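Local coordinates for protein sugar kinase (Agrobacterium tumefaciens, PDB 2RBC) that probably transfers phosphate from ATP to a sugar, as a ribokinase-like carbohydrate kinase of the pfkB family whose own substrate is not established, at residues F158-V163 and A285-M290; V177-G182 and A203-V208. All blocks are in the same frame, centred on the assembly; numbering follows the deposited sequence.

Contact 1 of 2, residues F158-V163 and A285-M290; sequences FDAVLV and AMAEGM
Ala287 lays its single methyl group against two successive residues leading into strand 160-163, Asp159 just before it and Ala160 as its first residue. Following Asp159 outward shows how little of it takes part. Its CB lies 3.9 Å from Ala287 CB. The next atom, CG, is already 5.0 Å from Ala287 CB, and the carboxylate oxygens are farther still. The divergence follows from the first torsion: CG stands beside the backbone N and anti to the carbonyl carbon (chi1 -66°), which carries the carboxylate off the methyl instead of over it. At the tip, OD2 accepts a hydrogen bond from the backbone N of His31, so the acidic end serves the adjoining strand while the methylene faces the helix.

Ala160 CB approaches the same methyl, also 3.9 Å from Ala287 CB. The two strand-side carbons subtend roughly 80° at Ala287 CB, so the methyl sits in the notch between them. Without larger groups intervening, the backbones come close: the CA atoms of Ala160 and Ala287 are 5.3 Å apart. No hydrogen bond crosses; both close contacts join carbon atoms, and 110 Å² is buried in all.

Gly289, the first residue to leave helical backbone angles, closes the helix with a Schellman motif (phi 79°), with Met290 N bonded to Ala285 O at 2.9 Å. Strand 160-163 runs parallel between strands 31-35 and 185-189. Ala160 is on the sheet face covered by the end of helix 274-287, while Val161 and Val163 pack on helix 168-180 across the sheet; Lys30 and Pro184 border the junction.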
ATOM      1  N   PHE A 158      -7.697  31.390 -14.401  1.00 27.85           N
ATOM      2  CA  PHE A 158      -6.357  31.096 -13.926  1.00 26.27           C
ATOM      3  C   PHE A 158      -5.337  32.072 -14.508  1.00 25.23           C
ATOM      4  O   PHE A 158      -5.572  32.702 -15.526  1.00 25.73           O
ATOM      5  CB  PHE A 158      -6.016  29.658 -14.280  1.00 25.71           C
ATOM      6  CG  PHE A 158      -6.932  28.683 -13.650  1.00 24.61           C
ATOM      7  CD1 PHE A 158      -6.873  28.441 -12.272  1.00 23.75           C
ATOM      8  CD2 PHE A 158      -7.891  28.040 -14.400  1.00 23.45           C
ATOM      9  CE1 PHE A 158      -7.769  27.550 -11.682  1.00 22.13           C
ATOM     10  CE2 PHE A 158      -8.771  27.167 -13.814  1.00 24.82           C
ATOM     11  CZ  PHE A 158      -8.705  26.913 -12.464  1.00 23.74           C
ATOM     12  N   ASP A 159      -4.213  32.212 -13.821  1.00 24.57           N
ATOM     13  CA  ASP A 159      -3.130  33.088 -14.261  1.00 22.90           C
ATOM     14  C   ASP A 159      -2.116  32.291 -15.076  1.00 22.55           C
ATOM     15  O   ASP A 159      -1.407  32.861 -15.889  1.00 22.00           O
ATOM     16  CB  ASP A 159      -2.476  33.736 -13.050  1.00 21.86           C
ATOM     17  CG  ASP A 159      -3.420  34.678 -12.329  1.00 22.01           C
ATOM     18  OD1 ASP A 159      -3.889  35.609 -12.995  1.00 20.10           O
ATOM     19  OD2 ASP A 159      -3.688  34.528 -11.133  1.00 20.67           O
ATOM     20  N   ALA A 160      -2.013  30.987 -14.811  1.00 21.84           N
ATOM     21  CA  ALA A 160      -1.202  30.066 -15.610  1.00 21.37           C
ATOM     22  C   ALA A 160      -1.770  28.683 -15.461  1.00 21.20           C
ATOM     23  O   ALA A 160      -2.567  28.446 -14.559  1.00 21.39           O
ATOM     24  CB  ALA A 160       0.299  30.044 -15.170  1.00 20.86           C
ATOM     25  N   VAL A 161      -1.362  27.768 -16.355  1.00 20.49           N
ATOM     26  CA  VAL A 161      -1.726  26.357 -16.254  1.00 20.91           C
ATOM     27  C   VAL A 161      -0.466  25.519 -16.380  1.00 20.87           C
ATOM     28  O   VAL A 161       0.505  25.910 -17.046  1.00 20.08           O
ATOM     29  CB  VAL A 161      -2.772  25.907 -17.305  1.00 20.26           C
ATOM     30  CG1 VAL A 161      -3.994  26.792 -17.254  1.00 18.15           C
ATOM     31  CG2 VAL A 161      -2.198  25.844 -18.707  1.00 19.94           C
ATOM     32  N   LEU A 162      -0.472  24.408 -15.657  1.00 21.66           N
ATOM     33  CA  LEU A 162       0.613  23.437 -15.693  1.00 21.76           C
ATOM     34  C   LEU A 162       0.018  22.063 -15.909  1.00 22.56           C
ATOM     35  O   LEU A 162      -0.945  21.681 -15.222  1.00 23.76           O
ATOM     36  CB  LEU A 162       1.399  23.478 -14.376  1.00 21.95           C
ATOM     37  CG  LEU A 162       2.506  22.440 -14.178  1.00 22.15           C
ATOM     38  CD1 LEU A 162       3.582  22.476 -15.258  1.00 22.53           C
ATOM     39  CD2 LEU A 162       3.044  22.516 -12.734  1.00 22.15           C
ATOM     40  N   VAL A 163       0.540  21.302 -16.876  1.00 22.88           N
ATOM     41  CA  VAL A 163      -0.030  19.983 -17.158  1.00 21.89           C
ATOM     42  C   VAL A 163       1.090  18.955 -17.156  1.00 22.17           C
ATOM     43  O   VAL A 163       2.193  19.262 -17.584  1.00 21.31           O
ATOM     44  CB  VAL A 163      -0.822  19.901 -18.516  1.00 22.37           C
ATOM     45  CG1 VAL A 163      -1.950  21.054 -18.627  1.00 20.35           C
ATOM     46  CG2 VAL A 163       0.130  19.875 -19.729  1.00 23.42           C
ATOM     47  N   ALA A 285       6.029  31.128 -10.693  1.00 20.97           N
ATOM     48  CA  ALA A 285       6.940  32.237 -11.089  1.00 22.04           C
ATOM     49  C   ALA A 285       6.506  32.878 -12.433  1.00 22.11           C
ATOM     50  O   ALA A 285       6.539  34.099 -12.604  1.00 21.20           O
ATOM     51  CB  ALA A 285       8.391  31.750 -11.150  1.00 21.91           C
HETATM   52  N   MSE A 286       6.102  32.035 -13.395  1.00 22.23           N
HETATM   53  CA  MSE A 286       5.545  32.523 -14.658  1.00 22.29           C
HETATM   54  C   MSE A 286       4.238  33.314 -14.484  1.00 22.26           C
HETATM   55  O   MSE A 286       4.081  34.378 -15.081  1.00 21.90           O
HETATM   56  CB  MSE A 286       5.319  31.382 -15.658  1.00 23.72           C
HETATM   57  CG  MSE A 286       6.556  30.665 -16.113  1.00 23.38           C
HETATM   58 SE   MSE A 286       7.941  31.782 -16.919  0.80 35.36          SE
HETATM   59  CE  MSE A 286       9.030  32.165 -15.290  1.00 25.67           C
ATOM     60  N   ALA A 287       3.331  32.825 -13.656  1.00 21.87           N
ATOM     61  CA  ALA A 287       2.080  33.524 -13.369  1.00 22.21           C
ATOM     62  C   ALA A 287       2.400  34.898 -12.736  1.00 22.64           C
ATOM     63  O   ALA A 287       1.753  35.928 -13.033  1.00 22.34           O
ATOM     64  CB  ALA A 287       1.181  32.656 -12.466  1.00 22.21           C
ATOM     65  N   GLU A 288       3.465  34.936 -11.937  1.00 22.31           N
ATOM     66  CA  GLU A 288       3.955  36.176 -11.346  1.00 22.61           C
ATOM     67  C   GLU A 288       4.749  37.114 -12.294  1.00 22.94           C
ATOM     68  O   GLU A 288       5.083  38.206 -11.885  1.00 22.24           O
ATOM     69  CB  GLU A 288       4.841  35.876 -10.123  1.00 22.21           C
ATOM     70  CG  GLU A 288       4.166  35.153  -9.012  1.00 23.28           C
ATOM     71  CD  GLU A 288       5.073  34.845  -7.819  1.00 24.43           C
ATOM     72  OE1 GLU A 288       6.303  35.137  -7.870  1.00 21.06           O
ATOM     73  OE2 GLU A 288       4.521  34.331  -6.813  1.00 22.98           O
ATOM     74  N   GLY A 289       5.104  36.661 -13.499  1.00 23.48           N
ATOM     75  CA  GLY A 289       5.823  37.461 -14.456  1.00 24.00           C
ATOM     76  C   GLY A 289       7.308  37.553 -14.161  1.00 25.13           C
ATOM     77  O   GLY A 289       7.968  38.536 -14.503  1.00 22.95           O
HETATM   78  N   MSE A 290       7.859  36.531 -13.533  1.00 25.08           N
HETATM   79  CA  MSE A 290       9.252  36.576 -13.119  1.00 27.41           C
HETATM   80  C   MSE A 290      10.181  36.332 -14.310  1.00 26.13           C
HETATM   81  O   MSE A 290       9.844  35.567 -15.196  1.00 24.61           O
HETATM   82  CB  MSE A 290       9.492  35.485 -12.070  1.00 28.01           C
HETATM   83  CG  MSE A 290      10.736  35.689 -11.295  1.00 30.48           C
HETATM   84 SE   MSE A 290      10.864  34.404  -9.833  0.80 37.72          SE
HETATM   85  CE  MSE A 290       9.237  34.917  -8.985  1.00 13.36           C
TER

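Contact 2 of 2, residues V177-G182 and A203-V208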
ATOM      1  N   VAL A 177      -6.099  26.048 -24.804  1.00 21.90           N
ATOM      2  CA  VAL A 177      -7.019  27.128 -24.402  1.00 21.28           C
ATOM      3  C   VAL A 177      -6.200  28.195 -23.645  1.00 21.64           C
ATOM      4  O   VAL A 177      -6.263  29.390 -23.957  1.00 19.43           O
ATOM      5  CB  VAL A 177      -8.216  26.569 -23.549  1.00 20.83           C
ATOM      6  CG1 VAL A 177      -9.100  27.713 -22.995  1.00 20.44           C
ATOM      7  CG2 VAL A 177      -9.052  25.584 -24.397  1.00 21.62           C
ATOM      8  N   ALA A 178      -5.325  27.757 -22.722  1.00 21.90           N
ATOM      9  CA  ALA A 178      -4.543  28.707 -21.943  1.00 22.95           C
ATOM     10  C   ALA A 178      -3.681  29.617 -22.845  1.00 23.81           C
ATOM     11  O   ALA A 178      -3.621  30.852 -22.673  1.00 23.47           O
ATOM     12  CB  ALA A 178      -3.660  27.962 -20.925  1.00 21.77           C
ATOM     13  N   ARG A 179      -3.009  29.010 -23.812  0.50 24.14           N
ATOM     14  CA  ARG A 179      -2.135  29.775 -24.693  0.50 24.72           C
ATOM     15  C   ARG A 179      -2.944  30.754 -25.539  0.50 24.61           C
ATOM     16  O   ARG A 179      -2.530  31.908 -25.721  0.50 24.08           O
ATOM     17  CB  ARG A 179      -1.312  28.849 -25.584  0.50 24.72           C
ATOM     18  CG  ARG A 179      -0.335  29.599 -26.445  0.50 25.21           C
ATOM     19  CD  ARG A 179       0.522  28.655 -27.249  0.50 25.41           C
ATOM     20  NE  ARG A 179      -0.278  27.792 -28.121  0.50 25.14           N
ATOM     21  CZ  ARG A 179       0.234  26.837 -28.887  0.50 26.36           C
ATOM     22  NH1 ARG A 179       1.540  26.612 -28.882  0.50 28.05           N
ATOM     23  NH2 ARG A 179      -0.556  26.093 -29.650  0.50 25.70           N
ATOM     24  N   ALA A 180      -4.103  30.306 -26.030  1.00 24.91           N
ATOM     25  CA  ALA A 180      -5.016  31.176 -26.785  1.00 24.55           C
ATOM     26  C   ALA A 180      -5.423  32.379 -25.959  1.00 24.26           C
ATOM     27  O   ALA A 180      -5.652  33.449 -26.504  1.00 25.40           O
ATOM     28  CB  ALA A 180      -6.287  30.394 -27.264  1.00 24.60           C
ATOM     29  N   LEU A 181      -5.550  32.201 -24.650  1.00 24.05           N
ATOM     30  CA  LEU A 181      -5.942  33.285 -23.723  1.00 23.63           C
ATOM     31  C   LEU A 181      -4.763  34.158 -23.282  1.00 23.15           C
ATOM     32  O   LEU A 181      -4.926  35.073 -22.470  1.00 22.86           O
ATOM     33  CB  LEU A 181      -6.656  32.700 -22.478  1.00 23.84           C
ATOM     34  CG  LEU A 181      -8.088  32.152 -22.663  1.00 24.48           C
ATOM     35  CD1 LEU A 181      -8.469  31.180 -21.529  1.00 21.80           C
ATOM     36  CD2 LEU A 181      -9.096  33.267 -22.770  1.00 24.90           C
ATOM     37  N   GLY A 182      -3.567  33.877 -23.793  1.00 21.96           N
ATOM     38  CA  GLY A 182      -2.411  34.694 -23.473  1.00 22.84           C
ATOM     39  C   GLY A 182      -1.705  34.300 -22.180  1.00 23.54           C
ATOM     40  O   GLY A 182      -0.878  35.057 -21.669  1.00 23.75           O
ATOM     41  N   ALA A 203       1.669  22.426 -28.141  1.00 24.20           N
ATOM     42  CA  ALA A 203       0.632  23.275 -27.529  1.00 23.97           C
ATOM     43  C   ALA A 203       1.095  24.213 -26.428  1.00 23.63           C
ATOM     44  O   ALA A 203       0.372  25.141 -26.082  1.00 23.33           O
ATOM     45  CB  ALA A 203      -0.536  22.422 -26.995  1.00 24.16           C
ATOM     46  N   ALA A 204       2.304  24.011 -25.905  1.00 23.51           N
ATOM     47  CA  ALA A 204       2.773  24.716 -24.714  1.00 23.05           C
ATOM     48  C   ALA A 204       3.510  26.002 -25.074  1.00 23.40           C
ATOM     49  O   ALA A 204       4.082  26.124 -26.151  1.00 23.61           O
ATOM     50  CB  ALA A 204       3.685  23.811 -23.864  1.00 23.38           C
ATOM     51  N   THR A 205       3.501  26.965 -24.161  1.00 23.00           N
ATOM     52  CA  THR A 205       4.363  28.142 -24.272  1.00 22.35           C
ATOM     53  C   THR A 205       5.724  27.899 -23.572  1.00 22.06           C
ATOM     54  O   THR A 205       6.697  28.557 -23.874  1.00 19.83           O
ATOM     55  CB  THR A 205       3.678  29.381 -23.645  1.00 23.22           C
ATOM     56  OG1 THR A 205       3.417  29.118 -22.266  1.00 23.61           O
ATOM     57  CG2 THR A 205       2.332  29.728 -24.361  1.00 21.45           C
ATOM     58  N   HIS A 206       5.753  26.965 -22.619  1.00 22.29           N
ATOM     59  CA  HIS A 206       6.924  26.648 -21.800  1.00 21.06           C
ATOM     60  C   HIS A 206       6.953  25.169 -21.560  1.00 21.26           C
ATOM     61  O   HIS A 206       5.930  24.611 -21.214  1.00 22.97           O
ATOM     62  CB  HIS A 206       6.836  27.283 -20.411  1.00 21.56           C
ATOM     63  CG  HIS A 206       6.856  28.776 -20.399  1.00 19.93           C
ATOM     64  ND1 HIS A 206       5.748  29.541 -20.725  1.00 20.19           N
ATOM     65  CD2 HIS A 206       7.817  29.635 -19.991  1.00 21.70           C
ATOM     66  CE1 HIS A 206       6.063  30.815 -20.553  1.00 20.04           C
ATOM     67  NE2 HIS A 206       7.315  30.897 -20.109  1.00 19.04           N
ATOM     68  N   ILE A 207       8.099  24.518 -21.760  1.00 21.96           N
ATOM     69  CA  ILE A 207       8.235  23.093 -21.410  1.00 21.33           C
ATOM     70  C   ILE A 207       9.442  22.883 -20.509  1.00 21.67           C
ATOM     71  O   ILE A 207      10.517  23.416 -20.786  1.00 20.78           O
ATOM     72  CB  ILE A 207       8.409  22.187 -22.651  1.00 22.15           C
ATOM     73  CG1 ILE A 207       7.368  22.461 -23.743  1.00 20.79           C
ATOM     74  CG2 ILE A 207       8.448  20.714 -22.229  1.00 20.91           C
ATOM     75  CD1 ILE A 207       7.662  21.747 -25.091  1.00 20.61           C
ATOM     76  N   VAL A 208       9.261  22.122 -19.425  1.00 21.50           N
ATOM     77  CA  VAL A 208      10.376  21.750 -18.567  1.00 21.20           C
ATOM     78  C   VAL A 208      10.431  20.257 -18.662  1.00 22.33           C
ATOM     79  O   VAL A 208       9.554  19.576 -18.138  1.00 21.41           O
ATOM     80  CB  VAL A 208      10.214  22.178 -17.098  1.00 22.39           C
ATOM     81  CG1 VAL A 208      11.472  21.795 -16.297  1.00 21.20           C
ATOM     82  CG2 VAL A 208       9.835  23.672 -16.996  1.00 20.90           C
TER
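Arg179 and Thr205 pass alongside each other in opposite directions, aliphatic stem against methyl. The closest approach is Arg179 CG to Thr205 CG2 at 3.4 Å, and Arg179 CD follows at 3.6 Å from the same Thr205 CG2. Arg179 was modelled in two conformers and also touches a crystal neighbour, so this account holds for one conformer, and its guanidinium is less certain than the backbone.

In that conformer the chain is extended as far as CG and CD, then bends at chi3 (59°). The bend brings one face of the guanidinium against the Ala203 carbonyl, whose O sits 3.2 Å above the plane, over its centre. Arg179 NE and NH1 are both near Ala203 O, but the angles are too poor for hydrogen bonds: the oxygen looks onto the face, where no N-H points. The favourable term here is therefore probably electrostatic, and the real bond from NH1 goes to Pro202 O.

Thr205 turns its hydroxyl elsewhere. OG1 lies in the plane of the His206 ring, at its edge, 2.8 Å from His206 ND1, and also bonds Ala185 N; these partners probably help to hold the rotation (chi1 60°) that presents CG2 to the arginine. Ala203 rests on Leu172, Leu175 and Thr176 of the same helix.

Helix 168-180, the crossover between parallel strands 160-163 and 185-189, ends in a Schellman motif at Gly182, with Gly182 N bonded to Arg179 O. Here its end meets the loop into the following strand, 206-210, as expected in the Rossmann-like alpha/beta core of the ribokinase fold.

How the contacts relate
The centres of contacts 1 and 2 lie 10 Å apart on the same side of the chain's centre, and both reach one large, mainly parallel sheet. In sequence order, segment 158-163 comes first, 177-182 and 203-208 follow, and 285-290 closes, so contact 2 falls wholly within the interval that contact 1 spans. They also touch directly. Val161 CG2 of contact 1 meets Ala178 CB of contact 2 at 3.4 Å, while selenomethionine Met286 SE packs 3.4 Å from His206 NE2. Ala160 meets helix 274-287 but Val161 and Val163 meet helix 168-180, evidence that the helices cover different faces; helix 274-287 thereby joins strand 160-163, over 100 residues earlier.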